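Local structure of D,D-dipeptidase/D,D-carboxypeptidase (Enterococcus faecalis, 4MUQ) at residues 16-20 and 169-173; 66-72 and 113-119; 232-236 and 247-251. The protein acts as a zinc-dependent D,D-peptidase of vancomycin resistance, probably with both D,D-dipeptidase and D,D-carboxypeptidase activity. The contacts are given in a common frame with arbitrary orientation. Where two conformers were deposited one is given. Numbering follows the deposited sequence.

Contact 1: residues 16-20 and 169-173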
loop_
_atom_site.group_PDB
_atom_site.type_symbol
_atom_site.label_atom_id
_atom_site.label_comp_id
_atom_site.label_asym_id
_atom_site.label_seq_id
_atom_site.Cartn_x
_atom_site.Cartn_y
_atom_site.Cartn_z
ATOM N N GLY A 16 -4.449 -9.186 -0.515
ATOM C CA GLY A 16 -4.167 -8.476 -1.759
ATOM C C GLY A 16 -3.492 -7.116 -1.629
ATOM O O GLY A 16 -3.362 -6.570 -0.521
ATOM N N ASN A 17 -3.090 -6.560 -2.771
ATOM C CA ASN A 17 -2.368 -5.282 -2.798
ATOM C C ASN A 17 -3.196 -4.081 -2.376
ATOM O O ASN A 17 -2.643 -3.035 -2.023
ATOM C CB ASN A 17 -1.835 -4.960 -4.198
ATOM C CG ASN A 17 -0.696 -5.852 -4.630
ATOM O OD1 ASN A 17 -0.048 -6.504 -3.815
ATOM N ND2 ASN A 17 -0.421 -5.853 -5.933
ATOM N N LEU A 18 -4.521 -4.208 -2.453
ATOM C CA LEU A 18 -5.400 -3.062 -2.223
ATOM C C LEU A 18 -6.158 -3.092 -0.899
ATOM O O LEU A 18 -7.149 -2.377 -0.732
ATOM C CB LEU A 18 -6.368 -2.885 -3.395
ATOM C CG LEU A 18 -5.715 -2.344 -4.667
ATOM C CD1 LEU A 18 -6.583 -2.593 -5.887
ATOM C CD2 LEU A 18 -5.481 -0.847 -4.492
ATOM N N LEU A 19 -5.684 -3.881 0.063
ATOM C CA LEU A 19 -6.330 -3.895 1.366
ATOM C C LEU A 19 -6.354 -2.513 1.985
ATOM O O LEU A 19 -5.311 -1.855 2.104
ATOM C CB LEU A 19 -5.583 -4.816 2.336
ATOM C CG LEU A 19 -5.508 -6.281 1.929
ATOM C CD1 LEU A 19 -4.662 -7.037 2.935
ATOM C CD2 LEU A 19 -6.911 -6.905 1.804
ATOM N N LEU A 20 -7.525 -2.085 2.438
ATOM C CA LEU A 20 -7.602 -0.896 3.269
ATOM C C LEU A 20 -7.503 -1.304 4.736
ATOM O O LEU A 20 -8.423 -1.930 5.276
ATOM C CB LEU A 20 -8.911 -0.151 3.017
ATOM C CG LEU A 20 -9.112 1.099 3.881
ATOM C CD1 LEU A 20 -7.986 2.110 3.663
ATOM C CD2 LEU A 20 -10.438 1.741 3.573
ATOM N N PHE A 169 5.251 5.131 3.147
ATOM C CA PHE A 169 4.768 4.857 1.791
ATOM C C PHE A 169 4.126 3.491 1.721
ATOM O O PHE A 169 4.593 2.536 2.334
ATOM C CB PHE A 169 5.920 4.990 0.781
ATOM C CG PHE A 169 6.357 6.402 0.595
ATOM C CD1 PHE A 169 5.839 7.161 -0.444
ATOM C CD2 PHE A 169 7.211 7.004 1.504
ATOM C CE1 PHE A 169 6.201 8.494 -0.614
ATOM C CE2 PHE A 169 7.571 8.337 1.352
ATOM C CZ PHE A 169 7.061 9.082 0.284
ATOM N N ARG A 170 3.037 3.413 0.968
ATOM C CA ARG A 170 2.259 2.185 0.842
ATOM C C ARG A 170 2.230 1.729 -0.609
ATOM O O ARG A 170 1.943 2.532 -1.509
ATOM C CB ARG A 170 0.830 2.443 1.348
ATOM C CG ARG A 170 -0.224 1.414 0.917
ATOM C CD ARG A 170 0.005 0.025 1.480
ATOM N NE ARG A 170 -0.914 -0.900 0.814
ATOM C CZ ARG A 170 -2.140 -1.180 1.239
ATOM N NH1 ARG A 170 -2.604 -0.660 2.367
ATOM N NH2 ARG A 170 -2.910 -2.003 0.526
ATOM N N TYR A 171 2.559 0.461 -0.842
ATOM C CA TYR A 171 2.420 -0.112 -2.174
ATOM C C TYR A 171 0.981 -0.552 -2.401
ATOM O O TYR A 171 0.451 -1.369 -1.634
ATOM C CB TYR A 171 3.344 -1.308 -2.331
ATOM C CG TYR A 171 3.313 -1.915 -3.708
ATOM C CD1 TYR A 171 4.050 -1.358 -4.734
ATOM C CD2 TYR A 171 2.547 -3.042 -3.973
ATOM C CE1 TYR A 171 4.032 -1.911 -6.000
ATOM C CE2 TYR A 171 2.530 -3.615 -5.238
ATOM C CZ TYR A 171 3.275 -3.036 -6.243
ATOM O OH TYR A 171 3.268 -3.578 -7.513
ATOM N N VAL A 172 0.364 -0.026 -3.464
ATOM C CA VAL A 172 -0.962 -0.475 -3.913
ATOM C C VAL A 172 -0.897 -1.080 -5.304
ATOM O O VAL A 172 -1.847 -1.737 -5.747
ATOM C CB VAL A 172 -2.006 0.660 -3.905
ATOM C CG1 VAL A 172 -2.338 1.065 -2.477
ATOM C CG2 VAL A 172 -1.523 1.858 -4.717
ATOM N N GLY A 173 0.216 -0.869 -5.998
ATOM C CA GLY A 173 0.368 -1.338 -7.360
ATOM C C GLY A 173 -0.041 -0.311 -8.400
ATOM O O GLY A 173 -0.899 0.541 -8.155
HETATM O O HOH W 1 -2.337 -3.909 -7.357
HETATM O O HOH W 2 2.231 -6.094 -7.691
#

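Contact 2: residues 66-72 and 113-119. With ZN (zinc ion), chain B; LY0 ((2R)-3-[(R)-[(1R)-1-aminoethyl](hydroxy)phosphoryl]-2-methylpropanoic acid), chain C; 2D8 ((2R)-3-[(R)-[(1S)-1-aminoethyl](hydroxy)phosphoryl]-2-methylpropanoic acid), chain D.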
loop_
_atom_site.group_PDB
_atom_site.type_symbol
_atom_site.label_atom_id
_atom_site.label_comp_id
_atom_site.label_asym_id
_atom_site.label_seq_id
_atom_site.Cartn_x
_atom_site.Cartn_y
_atom_site.Cartn_z
ATOM N N ASN A 66 23.000 5.817 -1.644
ATOM C CA ASN A 66 22.817 5.503 -0.238
ATOM C C ASN A 66 22.143 6.635 0.519
ATOM O O ASN A 66 22.134 6.633 1.745
ATOM C CB ASN A 66 24.174 5.215 0.405
ATOM C CG ASN A 66 24.848 4.016 -0.198
ATOM O OD1 ASN A 66 24.398 2.886 -0.001
ATOM N ND2 ASN A 66 25.922 4.244 -0.945
ATOM N N SER A 67 21.586 7.599 -0.211
ATOM C CA SER A 67 21.017 8.779 0.429
ATOM C C SER A 67 19.672 8.511 1.109
ATOM O O SER A 67 19.284 9.246 2.022
ATOM C CB SER A 67 20.916 9.940 -0.568
ATOM O OG SER A 67 20.170 9.564 -1.711
ATOM N N ILE A 68 18.977 7.461 0.680
ATOM C CA ILE A 68 17.721 7.071 1.308
ATOM C C ILE A 68 17.883 5.707 1.941
ATOM O O ILE A 68 18.375 4.774 1.306
ATOM C CB ILE A 68 16.553 7.004 0.303
ATOM C CG1 ILE A 68 16.265 8.395 -0.266
ATOM C CG2 ILE A 68 15.299 6.431 0.970
ATOM C CD1 ILE A 68 15.287 8.399 -1.433
ATOM N N VAL A 69 17.477 5.593 3.198
ATOM C CA VAL A 69 17.533 4.308 3.870
ATOM C C VAL A 69 16.150 3.829 4.297
ATOM O O VAL A 69 15.284 4.630 4.681
ATOM C CB VAL A 69 18.476 4.341 5.081
ATOM C CG1 VAL A 69 19.902 4.658 4.638
ATOM C CG2 VAL A 69 17.997 5.349 6.088
ATOM N N PRO A 70 15.930 2.512 4.203
ATOM C CA PRO A 70 14.696 1.949 4.740
ATOM C C PRO A 70 14.829 1.906 6.252
ATOM O O PRO A 70 15.865 1.491 6.775
ATOM C CB PRO A 70 14.658 0.547 4.134
ATOM C CG PRO A 70 16.084 0.193 3.910
ATOM C CD PRO A 70 16.790 1.487 3.584
ATOM N N VAL A 71 13.809 2.394 6.938
ATOM C CA VAL A 71 13.809 2.504 8.387
ATOM C C VAL A 71 12.951 1.405 9.005
ATOM O O VAL A 71 13.311 0.831 10.033
ATOM C CB VAL A 71 13.301 3.904 8.848
ATOM C CG1 VAL A 71 13.128 3.951 10.366
ATOM C CG2 VAL A 71 14.246 4.998 8.386
ATOM N N SER A 72 11.820 1.111 8.376
ATOM C CA SER A 72 10.925 0.078 8.881
ATOM C C SER A 72 10.097 -0.452 7.738
ATOM O O SER A 72 9.490 0.329 7.004
ATOM C CB SER A 72 9.997 0.653 9.952
ATOM O OG SER A 72 9.240 -0.382 10.553
ATOM N N ALA A 113 4.112 -1.785 3.274
ATOM C CA ALA A 113 4.430 -0.424 3.706
ATOM C C ALA A 113 5.869 -0.298 4.127
ATOM O O ALA A 113 6.443 -1.202 4.715
ATOM C CB ALA A 113 3.513 -0.001 4.846
ATOM N N ILE A 114 6.436 0.861 3.834
ATOM C CA ILE A 114 7.807 1.136 4.212
ATOM C C ILE A 114 7.936 2.571 4.704
ATOM O O ILE A 114 7.347 3.493 4.143
ATOM C CB ILE A 114 8.777 0.825 3.050
ATOM C CG1 ILE A 114 10.224 0.928 3.532
ATOM C CG2 ILE A 114 8.511 1.710 1.836
ATOM C CD1 ILE A 114 11.151 -0.099 2.929
ATOM N N ASP A 115 8.717 2.736 5.774
ATOM C CA ASP A 115 9.124 4.050 6.251
ATOM C C ASP A 115 10.523 4.307 5.724
ATOM O O ASP A 115 11.417 3.471 5.893
ATOM C CB ASP A 115 9.091 4.102 7.787
ATOM C CG ASP A 115 7.683 3.944 8.353
ATOM O OD1 ASP A 115 6.736 4.235 7.642
ATOM O OD2 ASP A 115 7.463 3.500 9.498
ATOM N N LEU A 116 10.713 5.465 5.095
ATOM C CA LEU A 116 11.992 5.845 4.520
ATOM C C LEU A 116 12.558 7.082 5.218
ATOM O O LEU A 116 11.806 7.918 5.736
ATOM C CB LEU A 116 11.825 6.160 3.033
ATOM C CG LEU A 116 11.268 5.014 2.189
ATOM C CD1 LEU A 116 10.994 5.503 0.782
ATOM C CD2 LEU A 116 12.246 3.847 2.160
ATOM N N GLY A 117 13.877 7.205 5.227
ATOM C CA GLY A 117 14.499 8.372 5.821
ATOM C C GLY A 117 15.754 8.792 5.103
ATOM O O GLY A 117 16.378 8.007 4.377
ATOM N N LEU A 118 16.112 10.060 5.295
ATOM C CA LEU A 118 17.398 10.586 4.865
ATOM C C LEU A 118 18.519 9.811 5.540
ATOM O O LEU A 118 18.442 9.514 6.734
ATOM C CB LEU A 118 17.510 12.060 5.248
ATOM C CG LEU A 118 17.213 13.078 4.156
ATOM C CD1 LEU A 118 17.343 14.495 4.684
ATOM C CD2 LEU A 118 18.158 12.868 2.990
ATOM N N ASN A 119 19.555 9.464 4.784
ATOM C CA ASN A 119 20.679 8.755 5.374
ATOM C C ASN A 119 21.523 9.687 6.225
ATOM O O ASN A 119 22.348 10.441 5.710
ATOM C CB ASN A 119 21.541 8.090 4.302
ATOM C CG ASN A 119 22.585 7.134 4.882
ATOM O OD1 ASN A 119 23.168 7.385 5.936
ATOM N ND2 ASN A 119 22.829 6.034 4.180
HETATM ZN ZN ZN B . 5.223 3.575 8.705
HETATM P P LY0 C . 4.477 4.565 11.284
HETATM C C1 LY0 C . 5.246 4.172 13.767
HETATM N N1 LY0 C . 5.309 6.393 13.035
HETATM C C2 LY0 C . 5.608 5.083 12.611
HETATM C C4 LY0 C . 2.751 4.770 11.807
HETATM C C5 LY0 C . 1.778 3.897 11.076
HETATM C C6 LY0 C . 1.791 2.496 11.668
HETATM C C7 LY0 C . 0.404 4.539 11.158
HETATM O O31 LY0 C . 4.707 3.063 10.998
HETATM O O32 LY0 C . 4.835 5.322 9.964
HETATM O O61 LY0 C . 1.569 1.573 10.902
HETATM O O62 LY0 C . 1.983 2.354 12.863
HETATM C C4 2D8 D . 2.744 4.771 11.800
HETATM C C5 2D8 D . 1.774 3.895 11.073
HETATM C C6 2D8 D . 1.791 2.495 11.667
HETATM C C7 2D8 D . 0.402 4.538 11.157
HETATM N N1 2D8 D . 6.870 5.181 12.212
HETATM P P 2D8 D . 4.471 4.569 11.282
HETATM C C1 2D8 D . 5.266 4.200 13.764
HETATM C C2 2D8 D . 5.527 5.171 12.630
HETATM O O31 2D8 D . 4.713 3.065 11.017
HETATM O O32 2D8 D . 4.837 5.324 9.964
HETATM O O61 2D8 D . 1.569 1.572 10.902
HETATM O O62 2D8 D . 1.983 2.354 12.863
#

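Contact 3: residues 232-236 and 247-251. With PE3 (3,6,9,12,15,18,21,24,27,30,33,36,39-tridecaoxahentetracontane-1,41-diol), chain I.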
loop_
_atom_site.group_PDB
_atom_site.type_symbol
_atom_site.label_atom_id
_atom_site.label_comp_id
_atom_site.label_asym_id
_atom_site.label_seq_id
_atom_site.Cartn_x
_atom_site.Cartn_y
_atom_site.Cartn_z
ATOM N N ASN A 232 -7.300 -13.936 -22.509
ATOM C CA ASN A 232 -6.488 -13.065 -23.341
ATOM C C ASN A 232 -6.023 -11.812 -22.601
ATOM O O ASN A 232 -6.018 -10.715 -23.166
ATOM C CB ASN A 232 -7.301 -12.666 -24.573
ATOM C CG ASN A 232 -6.441 -12.123 -25.693
ATOM O OD1 ASN A 232 -5.301 -12.546 -25.879
ATOM N ND2 ASN A 232 -6.984 -11.173 -26.445
ATOM N N CYS A 233 -5.632 -11.969 -21.340
ATOM C CA CYS A 233 -5.145 -10.829 -20.573
ATOM C C CYS A 233 -4.283 -11.213 -19.374
ATOM O O CYS A 233 -4.399 -12.306 -18.815
ATOM C CB CYS A 233 -6.314 -9.952 -20.113
ATOM S SG CYS A 233 -7.226 -10.608 -18.695
ATOM N N VAL A 234 -3.393 -10.298 -19.011
ATOM C CA VAL A 234 -2.721 -10.329 -17.726
ATOM C C VAL A 234 -3.662 -9.614 -16.769
ATOM O O VAL A 234 -4.184 -8.548 -17.100
ATOM C CB VAL A 234 -1.378 -9.589 -17.791
ATOM C CG1 VAL A 234 -0.817 -9.370 -16.408
ATOM C CG2 VAL A 234 -0.391 -10.366 -18.646
ATOM N N TYR A 235 -3.908 -10.205 -15.603
ATOM C CA TYR A 235 -4.856 -9.626 -14.658
ATOM C C TYR A 235 -4.403 -9.769 -13.214
ATOM O O TYR A 235 -3.581 -10.629 -12.891
ATOM C CB TYR A 235 -6.231 -10.272 -14.814
ATOM C CG TYR A 235 -6.313 -11.679 -14.277
ATOM C CD1 TYR A 235 -6.803 -11.929 -12.998
ATOM C CD2 TYR A 235 -5.900 -12.760 -15.045
ATOM C CE1 TYR A 235 -6.881 -13.211 -12.506
ATOM C CE2 TYR A 235 -5.975 -14.044 -14.562
ATOM C CZ TYR A 235 -6.465 -14.263 -13.292
ATOM O OH TYR A 235 -6.538 -15.549 -12.813
ATOM N N GLN A 236 -4.970 -8.928 -12.358
ATOM C CA GLN A 236 -4.760 -9.005 -10.919
ATOM C C GLN A 236 -6.101 -8.896 -10.226
ATOM O O GLN A 236 -7.015 -8.233 -10.726
ATOM C CB GLN A 236 -3.902 -7.842 -10.431
ATOM C CG GLN A 236 -2.478 -7.828 -10.934
ATOM C CD GLN A 236 -1.868 -6.445 -10.828
ATOM O OE1 GLN A 236 -2.251 -5.532 -11.562
ATOM N NE2 GLN A 236 -0.929 -6.277 -9.904
ATOM N N VAL A 247 -10.601 -5.747 -9.452
ATOM C CA VAL A 247 -10.031 -6.504 -10.556
ATOM C C VAL A 247 -9.333 -5.549 -11.518
ATOM O O VAL A 247 -9.918 -4.537 -11.930
ATOM C CB VAL A 247 -11.132 -7.286 -11.319
ATOM C CG1 VAL A 247 -10.530 -8.088 -12.459
ATOM C CG2 VAL A 247 -11.894 -8.186 -10.351
ATOM N N THR A 248 -8.092 -5.879 -11.879
ATOM C CA THR A 248 -7.296 -5.071 -12.794
ATOM C C THR A 248 -6.961 -5.911 -14.017
ATOM O O THR A 248 -6.346 -6.971 -13.899
ATOM C CB THR A 248 -5.987 -4.575 -12.114
ATOM O OG1 THR A 248 -6.317 -3.845 -10.927
ATOM C CG2 THR A 248 -5.208 -3.667 -13.045
ATOM N N ILE A 249 -7.385 -5.447 -15.190
ATOM C CA ILE A 249 -7.199 -6.187 -16.432
ATOM C C ILE A 249 -6.307 -5.392 -17.372
ATOM O O ILE A 249 -6.593 -4.236 -17.669
ATOM C CB ILE A 249 -8.545 -6.416 -17.150
ATOM C CG1 ILE A 249 -9.561 -7.088 -16.223
ATOM C CG2 ILE A 249 -8.337 -7.212 -18.435
ATOM C CD1 ILE A 249 -9.140 -8.444 -15.749
ATOM N N TRP A 250 -5.228 -6.013 -17.835
ATOM C CA TRP A 250 -4.313 -5.373 -18.760
ATOM C C TRP A 250 -4.671 -5.837 -20.173
ATOM O O TRP A 250 -4.622 -7.031 -20.486
ATOM C CB TRP A 250 -2.860 -5.693 -18.380
ATOM C CG TRP A 250 -2.526 -5.307 -16.942
ATOM C CD1 TRP A 250 -3.096 -5.807 -15.797
ATOM C CD2 TRP A 250 -1.548 -4.349 -16.509
ATOM N NE1 TRP A 250 -2.536 -5.216 -14.688
ATOM C CE2 TRP A 250 -1.584 -4.319 -15.098
ATOM C CE3 TRP A 250 -0.644 -3.517 -17.181
ATOM C CZ2 TRP A 250 -0.751 -3.486 -14.347
ATOM C CZ3 TRP A 250 0.182 -2.692 -16.435
ATOM C CH2 TRP A 250 0.122 -2.682 -15.033
ATOM N N ARG A 251 -5.073 -4.883 -21.009
ATOM C CA ARG A 251 -5.588 -5.181 -22.343
ATOM C C ARG A 251 -4.480 -5.444 -23.352
ATOM O O ARG A 251 -3.313 -5.166 -23.090
ATOM C CB ARG A 251 -6.485 -4.041 -22.828
ATOM C CG ARG A 251 -7.802 -3.937 -22.075
ATOM C CD ARG A 251 -8.585 -5.234 -22.199
ATOM N NE ARG A 251 -9.953 -5.110 -21.706
ATOM C CZ ARG A 251 -10.890 -6.033 -21.891
ATOM N NH1 ARG A 251 -10.601 -7.141 -22.557
ATOM N NH2 ARG A 251 -12.116 -5.851 -21.413
HETATM O O43 PE3 I . 2.228 -6.966 -16.233
HETATM C C42 PE3 I . 1.923 -6.179 -15.076
HETATM C C41 PE3 I . 1.890 -7.057 -13.819
HETATM O O40 PE3 I . 0.888 -8.093 -13.926
HETATM C C39 PE3 I . 0.884 -8.890 -12.718
HETATM C C38 PE3 I . -0.152 -10.019 -12.745
HETATM O O37 PE3 I . 0.088 -10.936 -13.826
HETATM O O HOH W 3 -6.598 -5.653 -8.788
#

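Contact 1: residues 16-20 and 169-173
Residues 16-20 form a loop that makes a type I beta turn from G16 to L19. Residues 169-171 end a strand, and V172 and G173 lead out of it. The nearest CA atoms are those of N17 and V172, 5.1 Å apart. V172 CA also makes a CA-H...O contact of 3.6 Å with N17 O. The main link is the side chain of R170. Its NH2 donates to N17 O at 2.8 Å and to L19 O at 2.9 Å, and its NH1 donates to L19 O at 3.0 Å. The guanidinium thus takes up carbonyls from within and at the end of the turn. R170 belongs to the antiparallel sheet of the Hedgehog/DD-peptidase fold, two residues after the zinc ligand H168. The contact therefore ties the loop after strand 3-9 to the sheet that carries zinc ligands D115 and H168. R170 NE bonds to Y171 O at 2.8 Å, which holds the side chain bent back on its own strand. E107 forms a salt bridge with NH1. L18 CD2 of the turn packs on V172 CB at 3.8 Å. N17 ND2 reaches V172 O through one water and Y171 OH through another.

Contact 2: residues 66-72 and 113-119
N119, S72 and D115 have the most surface buried between the two segments. N119 closes one end, just after strand 113-118. Its ND2 donates to N66 O at 2.6 Å and its N to S67 O at 2.8 Å, so side chain and backbone both hold the loop before strand 68-72. Next come V69 and G117, an antiparallel hydrogen-bonded pair: V69 N to G117 O is 2.9 Å and G117 N to V69 O is 3.0 Å. At the other end, V71 and S72 both face D115 in a classic beta bulge. V71 N donates to D115 O at 2.8 Å, and S72 N makes a weak bond of 3.4 Å to the same oxygen. D115 N returns a bond of 2.8 Å to S72 O. S72 and D115 put their side chains on the same face, where S72 OG bonds to R75 of the inhibitor pocket. D115 binds zinc through OD1 at 2.0 Å and OD2 at 2.4 Å. H108 and H168 are the other protein ligands, and O31 and O32 of the phosphinate inhibitor, modelled as overlapping diastereomers, complete the site. D115 thus gives its main chain to the sheet and its carboxylate to the metal.

Contact 3: residues 232-236 and 247-251
A side-chain hydrogen bond runs beside the backbone bonds here. W250 NE1 donates to Q236 OE1 at 3.2 Å. The two residues are not directly paired in the sheet, but their side chains lie on the same face. Q236 OE1 meets the indole at its edge. A polyethylene glycol fragment lies over one face of the ring, with PE3 C42 3.9 Å from W250 CZ2. The same fragment touches Q236, where PE3 C38 is 3.7 Å from CG.

The backbones run antiparallel, with 166° between the strand directions and 4.7 Å between the axes. Q236 and T248 are a hydrogen-bonded pair. Q236 N donates to T248 O and T248 N to Q236 O, both at 2.8 Å. Y235 and I249 follow as a non-hydrogen-bonded pair, with CA atoms 4.5 Å apart. Y235 CA makes a CA-H...O contact of 3.1 Å with T248 O. Further along, W250 N donates to V234 O at 2.8 Å.

On the Y235 and I249 face, Y235 CB packs on I249 CD1 at 3.6 Å. C233 SG lies 3.6 Å from I249 CG2. I229 of strand 224-230 touches both Y235 and I249. On the other face, V234 CB and W250 CB are 4.2 Å apart. T248 OG1 bonds to H176 and also to a water, which makes a weak bond to Q236 O.

Strands 234-239 and 244-250 form a beta hairpin, and this pairing lies toward its open end. The hairpin belongs to a four-stranded antiparallel sheet near the C-terminus, away from the zinc site.

Contact 2 lies along the chain inside the loop closed by contact 1, and contact 3 follows both. Contacts 1 and 2 have centres about 18 Å apart and share one antiparallel sheet. Strands 113-118 and 168-171 are neighbours in it, and F169 N probably bonds to I114 O at 2.8 Å. Contact 3 belongs to a second antiparallel sheet near the C-terminus. Its centre is about 17 Å from that of contact 1, which it touches where Q236 meets N17. Contacts 2 and 3 are about 32 Å apart between centres and do not touch. Loop 16-20 bridges the two sheets, bonded to R170 and to S238, N240 and N241 of the C-terminal hairpin.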